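PDB 3UW2: Phosphoglucomutase/phosphomannomutase family protein from Burkholderia thailandensis, which probably transfers a phosphoryl group within a phosphorylated sugar, as magnesium-dependent phosphohexose mutases do; the crystal holds zinc. Local coordinates for residues A52-Q60 and M141-Y149; D188-L197 and R370-P381. All blocks are in the same frame, centred on the assembly; numbering follows the deposited sequence.

Contact 1 lies inside one domain, where helix 43-59 packs on strand 136-143 of the first alpha/beta/alpha unit. Contact 2 instead joins two such units: the loop leading into strand 197-200 of the second lies over the end of helix 364-375 of the third. Their centres are 38 Å apart, on opposite sides of the centre of the chain. Most touching residues of contact 1 are buried, and its chemistry runs from aromatic and aliphatic packing to a polar cluster of E56, Q60 and R144 at the helix end. Contact 2 is only partly buried; leucines fill its inner side, while waters and an arginine-carbonyl grip join its more open side.

Contact 1: residues A52-Q60 and M141-Y149. With EDO (1,2-ethanediol), chain F.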
ATOM      1  N   ALA A  52      -0.176  -5.867 -24.400  1.00 29.14           N
ATOM      2  CA  ALA A  52      -1.566  -5.578 -24.071  1.00 29.38           C
ATOM      3  C   ALA A  52      -1.717  -4.174 -23.443  1.00 29.02           C
ATOM      4  O   ALA A  52      -2.587  -3.404 -23.812  1.00 31.94           O
ATOM      5  CB  ALA A  52      -2.114  -6.660 -23.096  1.00 26.94           C
ATOM      6  N   PHE A  53      -0.887  -3.866 -22.463  1.00 28.32           N
ATOM      7  CA  PHE A  53      -0.957  -2.582 -21.784  1.00 26.77           C
ATOM      8  C   PHE A  53      -0.573  -1.446 -22.761  1.00 27.87           C
ATOM      9  O   PHE A  53      -1.270  -0.423 -22.829  1.00 26.77           O
ATOM     10  CB  PHE A  53      -0.019  -2.580 -20.551  1.00 25.82           C
ATOM     11  CG  PHE A  53      -0.128  -1.338 -19.700  1.00 25.67           C
ATOM     12  CD1 PHE A  53       0.601  -0.184 -20.034  1.00 25.13           C
ATOM     13  CD2 PHE A  53      -0.988  -1.292 -18.617  1.00 26.64           C
ATOM     14  CE1 PHE A  53       0.537   0.936 -19.228  1.00 24.95           C
ATOM     15  CE2 PHE A  53      -1.099  -0.136 -17.816  1.00 28.22           C
ATOM     16  CZ  PHE A  53      -0.334   0.976 -18.117  1.00 29.17           C
ATOM     17  N   GLY A  54       0.487  -1.630 -23.546  1.00 26.57           N
ATOM     18  CA  GLY A  54       0.875  -0.592 -24.529  1.00 26.58           C
ATOM     19  C   GLY A  54      -0.238  -0.297 -25.544  1.00 27.33           C
ATOM     20  O   GLY A  54      -0.421   0.879 -26.017  1.00 27.30           O
ATOM     21  N   SER A  55      -1.002  -1.347 -25.862  1.00 25.18           N
ATOM     22  CA  SER A  55      -2.133  -1.243 -26.777  1.00 26.97           C
ATOM     23  C   SER A  55      -3.234  -0.381 -26.144  1.00 28.30           C
ATOM     24  O   SER A  55      -3.874   0.426 -26.844  1.00 31.92           O
ATOM     25  CB  SER A  55      -2.748  -2.619 -27.056  1.00 27.30           C
ATOM     26  OG  SER A  55      -1.867  -3.462 -27.777  1.00 27.61           O
ATOM     27  N   GLU A  56      -3.516  -0.597 -24.860  1.00 29.64           N
ATOM     28  CA  GLU A  56      -4.529   0.208 -24.189  1.00 31.24           C
ATOM     29  C   GLU A  56      -4.061   1.707 -24.069  1.00 33.11           C
ATOM     30  O   GLU A  56      -4.865   2.656 -24.258  1.00 30.90           O
ATOM     31  CB  GLU A  56      -4.895  -0.436 -22.857  1.00 31.80           C
ATOM     32  CG  GLU A  56      -6.063   0.234 -22.124  1.00 35.33           C
ATOM     33  CD  GLU A  56      -7.344   0.315 -22.986  1.00 39.93           C
ATOM     34  OE1 GLU A  56      -7.647  -0.597 -23.813  1.00 39.72           O
ATOM     35  OE2 GLU A  56      -8.044   1.332 -22.853  1.00 40.75           O
ATOM     36  N   VAL A  57      -2.778   1.916 -23.763  1.00 30.10           N
ATOM     37  CA  VAL A  57      -2.228   3.266 -23.762  1.00 30.70           C
ATOM     38  C   VAL A  57      -2.490   3.953 -25.112  1.00 31.93           C
ATOM     39  O   VAL A  57      -3.022   5.081 -25.139  1.00 35.23           O
ATOM     40  CB  VAL A  57      -0.733   3.224 -23.407  1.00 31.44           C
ATOM     41  CG1 VAL A  57       0.006   4.452 -23.882  1.00 31.07           C
ATOM     42  CG2 VAL A  57      -0.536   2.957 -21.905  1.00 34.07           C
ATOM     43  N   ARG A  58      -2.196   3.282 -26.231  1.00 32.04           N
ATOM     44  CA  ARG A  58      -2.419   3.937 -27.554  1.00 34.46           C
ATOM     45  C   ARG A  58      -3.910   4.140 -27.827  1.00 33.46           C
ATOM     46  O   ARG A  58      -4.280   5.079 -28.463  1.00 35.62           O
ATOM     47  CB  ARG A  58      -1.841   3.149 -28.733  1.00 33.44           C
ATOM     48  CG  ARG A  58      -0.422   2.688 -28.619  1.00 38.78           C
ATOM     49  CD  ARG A  58       0.516   3.402 -29.559  1.00 42.70           C
ATOM     50  NE  ARG A  58      -0.084   3.710 -30.874  1.00 43.25           N
ATOM     51  CZ  ARG A  58      -0.071   2.941 -31.965  1.00 42.21           C
ATOM     52  NH1 ARG A  58       0.527   1.765 -32.024  1.00 39.36           N
ATOM     53  NH2 ARG A  58      -0.622   3.416 -33.066  1.00 45.09           N
ATOM     54  N   ALA A  59      -4.772   3.257 -27.343  1.00 34.52           N
ATOM     55  CA  ALA A  59      -6.210   3.397 -27.626  1.00 35.77           C
ATOM     56  C   ALA A  59      -6.759   4.605 -26.839  1.00 36.73           C
ATOM     57  O   ALA A  59      -7.786   5.156 -27.198  1.00 39.10           O
ATOM     58  CB  ALA A  59      -6.944   2.122 -27.238  1.00 35.10           C
ATOM     59  N   GLN A  60      -6.075   4.992 -25.755  1.00 35.89           N
ATOM     60  CA  GLN A  60      -6.412   6.220 -25.037  1.00 35.87           C
ATOM     61  C   GLN A  60      -5.546   7.400 -25.464  1.00 37.16           C
ATOM     62  O   GLN A  60      -5.591   8.456 -24.877  1.00 38.28           O
ATOM     63  CB  GLN A  60      -6.406   6.011 -23.534  1.00 34.65           C
ATOM     64  CG  GLN A  60      -7.402   4.960 -23.070  1.00 33.64           C
ATOM     65  CD  GLN A  60      -7.370   4.800 -21.547  1.00 35.55           C
ATOM     66  OE1 GLN A  60      -6.987   5.728 -20.834  1.00 39.32           O
ATOM     67  NE2 GLN A  60      -7.791   3.646 -21.043  1.00 33.46           N
ATOM     68  N   MET A 141       0.272  -1.339 -12.111  1.00 28.24           N
ATOM     69  CA  MET A 141       0.063  -0.612 -13.366  1.00 32.45           C
ATOM     70  C   MET A 141      -0.683   0.705 -13.182  1.00 34.10           C
ATOM     71  O   MET A 141      -1.757   0.730 -12.569  1.00 37.72           O
ATOM     72  CB  MET A 141      -0.721  -1.484 -14.308  1.00 29.45           C
ATOM     73  CG  MET A 141       0.113  -2.703 -14.791  1.00 30.20           C
ATOM     74  SD  MET A 141      -0.924  -3.971 -15.549  1.00 32.10           S
ATOM     75  CE  MET A 141      -1.854  -4.574 -14.144  1.00 28.34           C
ATOM     76  N   VAL A 142      -0.110   1.778 -13.694  1.00 32.25           N
ATOM     77  CA  VAL A 142      -0.817   3.069 -13.686  1.00 28.72           C
ATOM     78  C   VAL A 142      -1.055   3.485 -15.115  1.00 27.57           C
ATOM     79  O   VAL A 142      -0.108   3.695 -15.885  1.00 28.45           O
ATOM     80  CB  VAL A 142      -0.078   4.122 -12.851  1.00 27.78           C
ATOM     81  CG1 VAL A 142      -0.781   5.497 -13.024  1.00 28.62           C
ATOM     82  CG2 VAL A 142      -0.089   3.689 -11.368  1.00 32.19           C
ATOM     83  N   LEU A 143      -2.329   3.637 -15.482  1.00 29.35           N
ATOM     84  CA  LEU A 143      -2.656   3.987 -16.884  1.00 29.15           C
ATOM     85  C   LEU A 143      -3.243   5.426 -16.954  1.00 32.15           C
ATOM     86  O   LEU A 143      -4.332   5.682 -16.473  1.00 32.41           O
ATOM     87  CB  LEU A 143      -3.588   2.960 -17.506  1.00 30.75           C
ATOM     88  CG  LEU A 143      -4.342   3.427 -18.791  1.00 39.70           C
ATOM     89  CD1 LEU A 143      -3.395   3.649 -19.962  1.00 37.47           C
ATOM     90  CD2 LEU A 143      -5.542   2.549 -19.171  1.00 42.63           C
ATOM     91  N   ARG A 144      -2.471   6.359 -17.488  1.00 29.21           N
ATOM     92  CA  ARG A 144      -2.872   7.786 -17.535  1.00 31.36           C
ATOM     93  C   ARG A 144      -3.311   8.313 -16.139  1.00 30.92           C
ATOM     94  O   ARG A 144      -4.322   8.994 -16.012  1.00 29.22           O
ATOM     95  CB  ARG A 144      -3.918   8.116 -18.676  1.00 29.36           C
ATOM     96  CG  ARG A 144      -3.384   7.697 -20.069  1.00 32.53           C
ATOM     97  CD  ARG A 144      -4.295   8.023 -21.264  1.00 33.93           C
ATOM     98  NE  ARG A 144      -4.712   9.392 -21.179  1.00 36.39           N
ATOM     99  CZ  ARG A 144      -5.957   9.832 -20.937  1.00 36.71           C
ATOM    100  NH1 ARG A 144      -6.990   9.002 -20.815  1.00 35.44           N
ATOM    101  NH2 ARG A 144      -6.110  11.113 -20.753  1.00 34.62           N
ATOM    102  N   GLY A 145      -2.486   8.072 -15.113  1.00 30.35           N
ATOM    103  CA  GLY A 145      -2.772   8.556 -13.776  1.00 30.10           C
ATOM    104  C   GLY A 145      -3.677   7.677 -12.954  1.00 31.85           C
ATOM    105  O   GLY A 145      -3.799   7.916 -11.747  1.00 33.95           O
ATOM    106  N   ALA A 146      -4.348   6.707 -13.582  1.00 30.34           N
ATOM    107  CA  ALA A 146      -5.281   5.832 -12.835  1.00 33.78           C
ATOM    108  C   ALA A 146      -4.669   4.460 -12.493  1.00 34.88           C
ATOM    109  O   ALA A 146      -4.119   3.760 -13.368  1.00 30.74           O
ATOM    110  CB  ALA A 146      -6.594   5.642 -13.609  1.00 32.21           C
ATOM    111  N   ALA A 147      -4.842   4.037 -11.241  1.00 34.65           N
ATOM    112  CA  ALA A 147      -4.392   2.743 -10.815  1.00 36.27           C
ATOM    113  C   ALA A 147      -5.521   1.767 -11.185  1.00 36.45           C
ATOM    114  O   ALA A 147      -6.520   1.637 -10.465  1.00 37.07           O
ATOM    115  CB  ALA A 147      -4.089   2.721  -9.304  1.00 38.00           C
ATOM    116  N   ILE A 148      -5.314   1.054 -12.284  1.00 34.25           N
ATOM    117  CA  ILE A 148      -6.360   0.275 -12.925  1.00 32.98           C
ATOM    118  C   ILE A 148      -6.653  -0.958 -12.128  1.00 31.82           C
ATOM    119  O   ILE A 148      -5.770  -1.500 -11.505  1.00 32.79           O
ATOM    120  CB  ILE A 148      -5.946  -0.146 -14.360  1.00 32.57           C
ATOM    121  CG1 ILE A 148      -4.667  -1.032 -14.363  1.00 31.40           C
ATOM    122  CG2 ILE A 148      -5.741   1.097 -15.215  1.00 32.53           C
ATOM    123  CD1 ILE A 148      -4.380  -1.636 -15.752  1.00 32.53           C
ATOM    124  N   TYR A 149      -7.907  -1.368 -12.117  1.00 34.75           N
ATOM    125  CA  TYR A 149      -8.293  -2.569 -11.357  1.00 34.24           C
ATOM    126  C   TYR A 149      -9.464  -3.282 -12.013  1.00 34.26           C
ATOM    127  O   TYR A 149      -9.993  -2.808 -13.021  1.00 34.19           O
ATOM    128  CB  TYR A 149      -8.583  -2.198  -9.892  1.00 33.65           C
ATOM    129  CG  TYR A 149      -9.701  -1.225  -9.725  1.00 36.20           C
ATOM    130  CD1 TYR A 149      -9.465   0.174  -9.785  1.00 38.49           C
ATOM    131  CD2 TYR A 149     -10.992  -1.679  -9.508  1.00 37.47           C
ATOM    132  CE1 TYR A 149     -10.514   1.077  -9.629  1.00 41.22           C
ATOM    133  CE2 TYR A 149     -12.049  -0.796  -9.347  1.00 41.07           C
ATOM    134  CZ  TYR A 149     -11.798   0.584  -9.391  1.00 43.76           C
ATOM    135  OH  TYR A 149     -12.870   1.461  -9.213  1.00 48.56           O
TER
HETATM  136  C1  EDO F 469     -13.742  -1.198 -13.179  1.00 58.79           C
HETATM  137  O1  EDO F 469     -12.600  -0.842 -13.987  1.00 59.52           O
HETATM  138  C2  EDO F 469     -13.382  -2.479 -12.463  1.00 54.20           C
HETATM  139  O2  EDO F 469     -14.234  -3.591 -12.809  1.00 57.10           O
HETATM  140  O   HOH W   1      -7.080   5.731 -17.523  1.00 54.77           O
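F53 sends its ring from helix 43-59 against strand 136-143, the short axes running nearly parallel, 10.2 Å apart at closest approach. With CG anti to the backbone N (chi1 -174°), the ring reaches the strand with its far edge: CZ comes within 3.5 Å of V142 O near the ring plane, and CE2 lies 3.8 Å from M141 CB. M141 SD stands obliquely to this ring in a Met-aromatic contact, 5.1 Å from its centroid, and I148 CD1 meets the ring edge. I125 of strand 124-127 also touches both F53 and M141. One turn on, E56 lays its CG across the L143 side chain, while its OE1 forms a salt bridge with R159 of helix 151-161. V57 CG2 packs on L143 CD1 at 3.5 Å, the two side chains running alongside in opposite directions. Q60, just past the helix, extends its amide toward the other L143 methyl, CD2, which comes nearest to NE2. Its NE2 donates to the anti lone pair of E56 OE2 at 2.9 Å, and its OE1 accepts a nearly straight bond (167°) from R144 NH1 at 3.3 Å. That oxygen lies in the guanidinium plane, although amide and guanidinium planes stand 82° apart. L143 thus meets V57 and F53 through carbon and the E56-Q60 pair through CD2; bonds at both amide ends favour one flip of Q60, tying the helix end to the type I' hairpin turn L143-A146.

Contact 2: residues D188-L197 and R370-P381; sequences DIKLTRPLKL and RLLEILARVADP
L191 and L195 drape the loop before strand 197-200 over the end of helix 364-375, joining the second and third alpha/beta/alpha domains of the phosphohexose mutase fold. L191 slants across L372: its CD2 rests 3.5 Å from E373 N, against the helix backbone. L195 brings CD1 down on A376, 4.0 Å from its CB, and on L375 CB. Deeper, L197 and L372 meet end on, CD2 to CD2 at 3.5 Å, where F261 of strand 259-263 touches both. At the other end I189 crosses R370 and E373 at about right angles, its CD1 meeting R370 CD. The carboxylate of E373 is shared: R357 forms a salt bridge to OE2, which also accepts from a water that takes the K190 N-H. A second water links T192 N to E373 O, and a third joins T192 OG1 to R377 NE, so water carries much of the polar contact on this side. R193 leaves its backbone with CG wedged between N and the carbonyl carbon (chi1 67°), then runs straight to NE, passing A376 O. NH1 turns to a salt bridge with E258, while the NE-NH2 edge of the guanidinium grips a single atom, V378 O: NE donates at 3.2 Å from above the carbonyl plane, and NH2 at 2.9 Å within it.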
ATOM      1  N   ASP A 188      11.260  20.114   0.612  1.00 33.22           N
ATOM      2  CA  ASP A 188       9.978  20.485   1.284  1.00 35.28           C
ATOM      3  C   ASP A 188       9.922  20.053   2.756  1.00 32.72           C
ATOM      4  O   ASP A 188       9.048  20.478   3.478  1.00 34.66           O
ATOM      5  CB  ASP A 188       8.700  19.969   0.541  1.00 34.06           C
ATOM      6  CG  ASP A 188       7.378  20.580   1.118  1.00 37.60           C
ATOM      7  OD1 ASP A 188       7.227  21.839   1.188  1.00 36.96           O
ATOM      8  OD2 ASP A 188       6.469  19.804   1.520  1.00 36.13           O
ATOM      9  N   ILE A 189      10.818  19.185   3.185  1.00 32.92           N
ATOM     10  CA  ILE A 189      10.803  18.719   4.559  1.00 32.27           C
ATOM     11  C   ILE A 189      12.138  19.017   5.245  1.00 35.04           C
ATOM     12  O   ILE A 189      13.209  18.588   4.808  1.00 35.64           O
ATOM     13  CB  ILE A 189      10.465  17.205   4.654  1.00 33.23           C
ATOM     14  CG1 ILE A 189       9.036  16.900   4.143  1.00 29.77           C
ATOM     15  CG2 ILE A 189      10.657  16.777   6.115  1.00 33.97           C
ATOM     16  CD1 ILE A 189       8.704  15.384   4.064  1.00 27.59           C
ATOM     17  N   LYS A 190      12.078  19.776   6.321  1.00 38.41           N
ATOM     18  CA  LYS A 190      13.274  20.198   7.035  1.00 39.64           C
ATOM     19  C   LYS A 190      13.056  19.777   8.492  1.00 40.05           C
ATOM     20  O   LYS A 190      12.277  20.416   9.204  1.00 38.53           O
ATOM     21  CB  LYS A 190      13.402  21.732   6.893  1.00 44.25           C
ATOM     22  CG  LYS A 190      14.219  22.231   5.689  1.00 50.72           C
ATOM     23  CD  LYS A 190      13.603  21.971   4.319  1.00 54.44           C
ATOM     24  CE  LYS A 190      14.292  22.776   3.229  1.00 54.78           C
ATOM     25  NZ  LYS A 190      15.500  22.073   2.705  1.00 57.24           N
ATOM     26  N   LEU A 191      13.721  18.711   8.955  1.00 38.13           N
ATOM     27  CA  LEU A 191      13.496  18.246  10.343  1.00 36.94           C
ATOM     28  C   LEU A 191      13.947  19.241  11.430  1.00 40.49           C
ATOM     29  O   LEU A 191      15.029  19.801  11.345  1.00 39.11           O
ATOM     30  CB  LEU A 191      14.182  16.905  10.580  1.00 34.79           C
ATOM     31  CG  LEU A 191      13.779  15.843   9.549  1.00 32.22           C
ATOM     32  CD1 LEU A 191      14.432  14.567   9.953  1.00 31.03           C
ATOM     33  CD2 LEU A 191      12.273  15.641   9.514  1.00 31.38           C
ATOM     34  N   THR A 192      13.120  19.396  12.464  1.00 41.82           N
ATOM     35  CA  THR A 192      13.414  20.212  13.649  1.00 44.44           C
ATOM     36  C   THR A 192      14.732  19.859  14.293  1.00 47.06           C
ATOM     37  O   THR A 192      15.469  20.762  14.692  1.00 45.40           O
ATOM     38  CB  THR A 192      12.267  20.157  14.656  1.00 43.88           C
ATOM     39  OG1 THR A 192      11.118  20.701  14.015  1.00 48.13           O
ATOM     40  CG2 THR A 192      12.558  21.032  15.895  1.00 50.28           C
ATOM     41  N   ARG A 193      15.052  18.564  14.310  1.00 44.73           N
ATOM     42  CA  ARG A 193      16.239  18.028  14.913  1.00 47.05           C
ATOM     43  C   ARG A 193      16.527  16.699  14.202  1.00 46.87           C
ATOM     44  O   ARG A 193      15.613  16.111  13.616  1.00 46.21           O
ATOM     45  CB  ARG A 193      16.068  17.808  16.432  1.00 47.58           C
ATOM     46  CG  ARG A 193      15.066  16.724  16.858  1.00 45.72           C
ATOM     47  CD  ARG A 193      14.991  16.624  18.393  1.00 48.32           C
ATOM     48  NE  ARG A 193      14.018  15.621  18.805  1.00 48.68           N
ATOM     49  CZ  ARG A 193      14.270  14.312  18.916  1.00 49.78           C
ATOM     50  NH1 ARG A 193      15.476  13.846  18.692  1.00 48.92           N
ATOM     51  NH2 ARG A 193      13.317  13.458  19.266  1.00 48.09           N
ATOM     52  N   PRO A 194      17.793  16.236  14.219  1.00 47.18           N
ATOM     53  CA  PRO A 194      18.038  14.861  13.741  1.00 44.95           C
ATOM     54  C   PRO A 194      17.444  13.842  14.690  1.00 45.44           C
ATOM     55  O   PRO A 194      17.325  14.082  15.911  1.00 44.52           O
ATOM     56  CB  PRO A 194      19.567  14.727  13.723  1.00 44.87           C
ATOM     57  CG  PRO A 194      20.109  15.894  14.464  1.00 47.85           C
ATOM     58  CD  PRO A 194      19.043  16.966  14.526  1.00 48.80           C
ATOM     59  N   LEU A 195      17.050  12.714  14.130  1.00 39.90           N
ATOM     60  CA  LEU A 195      16.484  11.662  14.912  1.00 41.33           C
ATOM     61  C   LEU A 195      17.239  10.387  14.486  1.00 41.22           C
ATOM     62  O   LEU A 195      17.426  10.134  13.284  1.00 43.60           O
ATOM     63  CB  LEU A 195      15.008  11.594  14.529  1.00 45.77           C
ATOM     64  CG  LEU A 195      13.853  11.353  15.500  1.00 53.49           C
ATOM     65  CD1 LEU A 195      12.588  12.090  15.082  1.00 52.00           C
ATOM     66  CD2 LEU A 195      13.588   9.853  15.466  1.00 58.75           C
ATOM     67  N   LYS A 196      17.643   9.569  15.438  1.00 35.40           N
ATOM     68  CA  LYS A 196      18.359   8.348  15.114  1.00 35.98           C
ATOM     69  C   LYS A 196      17.369   7.223  14.921  1.00 33.61           C
ATOM     70  O   LYS A 196      16.532   6.990  15.793  1.00 33.39           O
ATOM     71  CB  LYS A 196      19.371   7.985  16.216  1.00 38.49           C
ATOM     72  CG  LYS A 196      20.264   6.817  15.783  1.00 35.95           C
ATOM     73  CD  LYS A 196      21.541   6.815  16.578  1.00 35.83           C
ATOM     74  CE  LYS A 196      22.225   5.453  16.461  1.00 35.64           C
ATOM     75  NZ  LYS A 196      23.465   5.549  17.264  1.00 38.48           N
ATOM     76  N   LEU A 197      17.432   6.581  13.761  1.00 32.84           N
ATOM     77  CA  LEU A 197      16.430   5.572  13.319  1.00 35.34           C
ATOM     78  C   LEU A 197      17.035   4.203  13.056  1.00 33.01           C
ATOM     79  O   LEU A 197      18.155   4.114  12.580  1.00 38.09           O
ATOM     80  CB  LEU A 197      15.821   5.939  11.964  1.00 36.35           C
ATOM     81  CG  LEU A 197      15.464   7.265  11.420  1.00 39.35           C
ATOM     82  CD1 LEU A 197      14.497   6.962  10.282  1.00 36.50           C
ATOM     83  CD2 LEU A 197      14.762   7.971  12.552  1.00 45.86           C
ATOM     84  N   ARG A 370       7.367  12.135   6.303  1.00 25.98           N
ATOM     85  CA  ARG A 370       6.344  12.984   6.851  1.00 26.31           C
ATOM     86  C   ARG A 370       6.231  12.666   8.338  1.00 27.87           C
ATOM     87  O   ARG A 370       5.939  13.549   9.125  1.00 26.89           O
ATOM     88  CB  ARG A 370       4.989  12.766   6.151  1.00 24.94           C
ATOM     89  CG  ARG A 370       4.919  13.383   4.727  1.00 25.17           C
ATOM     90  CD  ARG A 370       4.921  14.911   4.773  1.00 24.79           C
ATOM     91  NE  ARG A 370       3.618  15.431   5.304  1.00 24.39           N
ATOM     92  CZ  ARG A 370       2.605  15.867   4.554  1.00 26.75           C
ATOM     93  NH1 ARG A 370       2.713  15.965   3.195  1.00 25.47           N
ATOM     94  NH2 ARG A 370       1.507  16.304   5.160  1.00 26.61           N
ATOM     95  N   LEU A 371       6.443  11.397   8.706  1.00 28.44           N
ATOM     96  CA  LEU A 371       6.334  10.982  10.144  1.00 27.70           C
ATOM     97  C   LEU A 371       7.524  11.636  10.905  1.00 30.71           C
ATOM     98  O   LEU A 371       7.339  12.260  11.946  1.00 30.50           O
ATOM     99  CB  LEU A 371       6.359   9.461  10.203  1.00 26.40           C
ATOM    100  CG  LEU A 371       6.333   8.856  11.615  1.00 27.47           C
ATOM    101  CD1 LEU A 371       5.181   9.452  12.403  1.00 27.19           C
ATOM    102  CD2 LEU A 371       6.232   7.349  11.531  1.00 28.26           C
ATOM    103  N   LEU A 372       8.743  11.573  10.338  1.00 30.17           N
ATOM    104  CA  LEU A 372       9.905  12.230  10.982  1.00 30.82           C
ATOM    105  C   LEU A 372       9.694  13.768  11.151  1.00 32.67           C
ATOM    106  O   LEU A 372      10.136  14.361  12.120  1.00 33.96           O
ATOM    107  CB  LEU A 372      11.180  11.961  10.186  1.00 32.17           C
ATOM    108  CG  LEU A 372      11.750  10.542  10.038  1.00 30.74           C
ATOM    109  CD1 LEU A 372      12.877  10.522   9.041  1.00 33.48           C
ATOM    110  CD2 LEU A 372      12.256  10.142  11.410  1.00 33.82           C
ATOM    111  N   GLU A 373       9.068  14.420  10.188  1.00 33.77           N
ATOM    112  CA  GLU A 373       8.795  15.854  10.304  1.00 34.09           C
ATOM    113  C   GLU A 373       8.010  16.174  11.603  1.00 34.30           C
ATOM    114  O   GLU A 373       8.298  17.179  12.288  1.00 33.13           O
ATOM    115  CB  GLU A 373       7.953  16.298   9.108  1.00 32.66           C
ATOM    116  CG  GLU A 373       7.580  17.784   9.129  1.00 34.07           C
ATOM    117  CD  GLU A 373       6.807  18.173   7.875  1.00 34.16           C
ATOM    118  OE1 GLU A 373       5.604  17.770   7.692  1.00 32.34           O
ATOM    119  OE2 GLU A 373       7.417  18.860   7.060  1.00 33.97           O
ATOM    120  N   ILE A 374       7.017  15.331  11.893  1.00 31.23           N
ATOM    121  CA  ILE A 374       6.190  15.466  13.074  1.00 31.76           C
ATOM    122  C   ILE A 374       6.921  15.021  14.347  1.00 35.30           C
ATOM    123  O   ILE A 374       6.935  15.773  15.333  1.00 36.21           O
ATOM    124  CB  ILE A 374       4.878  14.679  12.929  1.00 30.18           C
ATOM    125  CG1 ILE A 374       4.020  15.268  11.769  1.00 29.04           C
ATOM    126  CG2 ILE A 374       4.089  14.687  14.246  1.00 30.16           C
ATOM    127  CD1 ILE A 374       2.842  14.426  11.346  1.00 30.37           C
ATOM    128  N   LEU A 375       7.494  13.806  14.339  1.00 33.14           N
ATOM    129  CA  LEU A 375       8.204  13.226  15.497  1.00 33.26           C
ATOM    130  C   LEU A 375       9.377  14.118  15.933  1.00 35.72           C
ATOM    131  O   LEU A 375       9.637  14.296  17.130  1.00 35.94           O
ATOM    132  CB  LEU A 375       8.742  11.831  15.142  1.00 31.23           C
ATOM    133  CG  LEU A 375       7.664  10.749  14.918  1.00 30.22           C
ATOM    134  CD1 LEU A 375       8.328   9.376  14.737  1.00 28.70           C
ATOM    135  CD2 LEU A 375       6.595  10.751  15.999  1.00 31.03           C
ATOM    136  N   ALA A 376      10.052  14.741  14.968  1.00 34.10           N
ATOM    137  CA  ALA A 376      11.207  15.570  15.325  1.00 35.99           C
ATOM    138  C   ALA A 376      10.853  16.815  16.153  1.00 35.99           C
ATOM    139  O   ALA A 376      11.720  17.413  16.767  1.00 36.85           O
ATOM    140  CB  ALA A 376      12.039  15.930  14.071  1.00 35.03           C
ATOM    141  N   ARG A 377       9.590  17.201  16.185  1.00 36.79           N
ATOM    142  CA  ARG A 377       9.167  18.344  17.041  1.00 39.03           C
ATOM    143  C   ARG A 377       9.082  18.022  18.537  1.00 42.19           C
ATOM    144  O   ARG A 377       8.823  18.905  19.332  1.00 40.29           O
ATOM    145  CB  ARG A 377       7.841  18.938  16.518  1.00 36.07           C
ATOM    146  CG  ARG A 377       8.032  19.430  15.083  1.00 38.20           C
ATOM    147  CD  ARG A 377       6.704  19.682  14.368  1.00 41.07           C
ATOM    148  NE  ARG A 377       6.921  20.298  13.046  1.00 39.44           N
ATOM    149  CZ  ARG A 377       6.064  20.163  12.044  1.00 36.86           C
ATOM    150  NH1 ARG A 377       4.986  19.402  12.198  1.00 35.12           N
ATOM    151  NH2 ARG A 377       6.310  20.725  10.881  1.00 34.39           N
ATOM    152  N   VAL A 378       9.296  16.766  18.938  1.00 40.86           N
ATOM    153  CA  VAL A 378       9.122  16.425  20.369  1.00 40.89           C
ATOM    154  C   VAL A 378      10.368  15.718  20.886  1.00 40.45           C
ATOM    155  O   VAL A 378      11.157  15.200  20.109  1.00 38.54           O
ATOM    156  CB  VAL A 378       7.844  15.572  20.640  1.00 42.03           C
ATOM    157  CG1 VAL A 378       6.573  16.333  20.211  1.00 41.83           C
ATOM    158  CG2 VAL A 378       7.948  14.176  19.989  1.00 39.48           C
ATOM    159  N   ALA A 379      10.533  15.670  22.191  1.00 42.03           N
ATOM    160  CA  ALA A 379      11.782  15.133  22.725  1.00 43.11           C
ATOM    161  C   ALA A 379      11.625  13.635  22.810  1.00 43.60           C
ATOM    162  O   ALA A 379      12.608  12.903  22.706  1.00 42.35           O
ATOM    163  CB  ALA A 379      12.111  15.743  24.088  1.00 45.57           C
ATOM    164  N   ASP A 380      10.377  13.180  22.975  1.00 43.21           N
ATOM    165  CA  ASP A 380      10.127  11.756  23.094  1.00 43.06           C
ATOM    166  C   ASP A 380       9.149  11.286  22.063  1.00 41.09           C
ATOM    167  O   ASP A 380       7.953  11.294  22.323  1.00 39.92           O
ATOM    168  CB  ASP A 380       9.630  11.360  24.485  1.00 45.60           C
ATOM    169  CG  ASP A 380       9.636   9.868  24.678  1.00 45.67           C
ATOM    170  OD1 ASP A 380       9.828   9.132  23.683  1.00 44.38           O
ATOM    171  OD2 ASP A 380       9.470   9.426  25.821  1.00 45.80           O
ATOM    172  N   PRO A 381       9.647  10.871  20.868  1.00 38.33           N
ATOM    173  CA  PRO A 381       8.689  10.462  19.824  1.00 38.41           C
ATOM    174  C   PRO A 381       7.861   9.238  20.213  1.00 36.79           C
ATOM    175  O   PRO A 381       6.701   9.150  19.814  1.00 34.77           O
ATOM    176  CB  PRO A 381       9.591  10.109  18.598  1.00 37.89           C
ATOM    177  CG  PRO A 381      10.924  10.734  18.890  1.00 38.48           C
ATOM    178  CD  PRO A 381      11.042  10.924  20.382  1.00 39.19           C
TER
HETATM  179  O   HOH W   2       9.409  20.525   7.503  1.00 34.86           O
HETATM  180  O   HOH W   3       9.290  20.724  10.307  1.00 47.21           O
HETATM  181  O   HOH W   4      10.238  18.832  12.074  1.00 36.09           O
HETATM  182  O   HOH W   5       8.625  22.513  13.053  1.00 65.58           O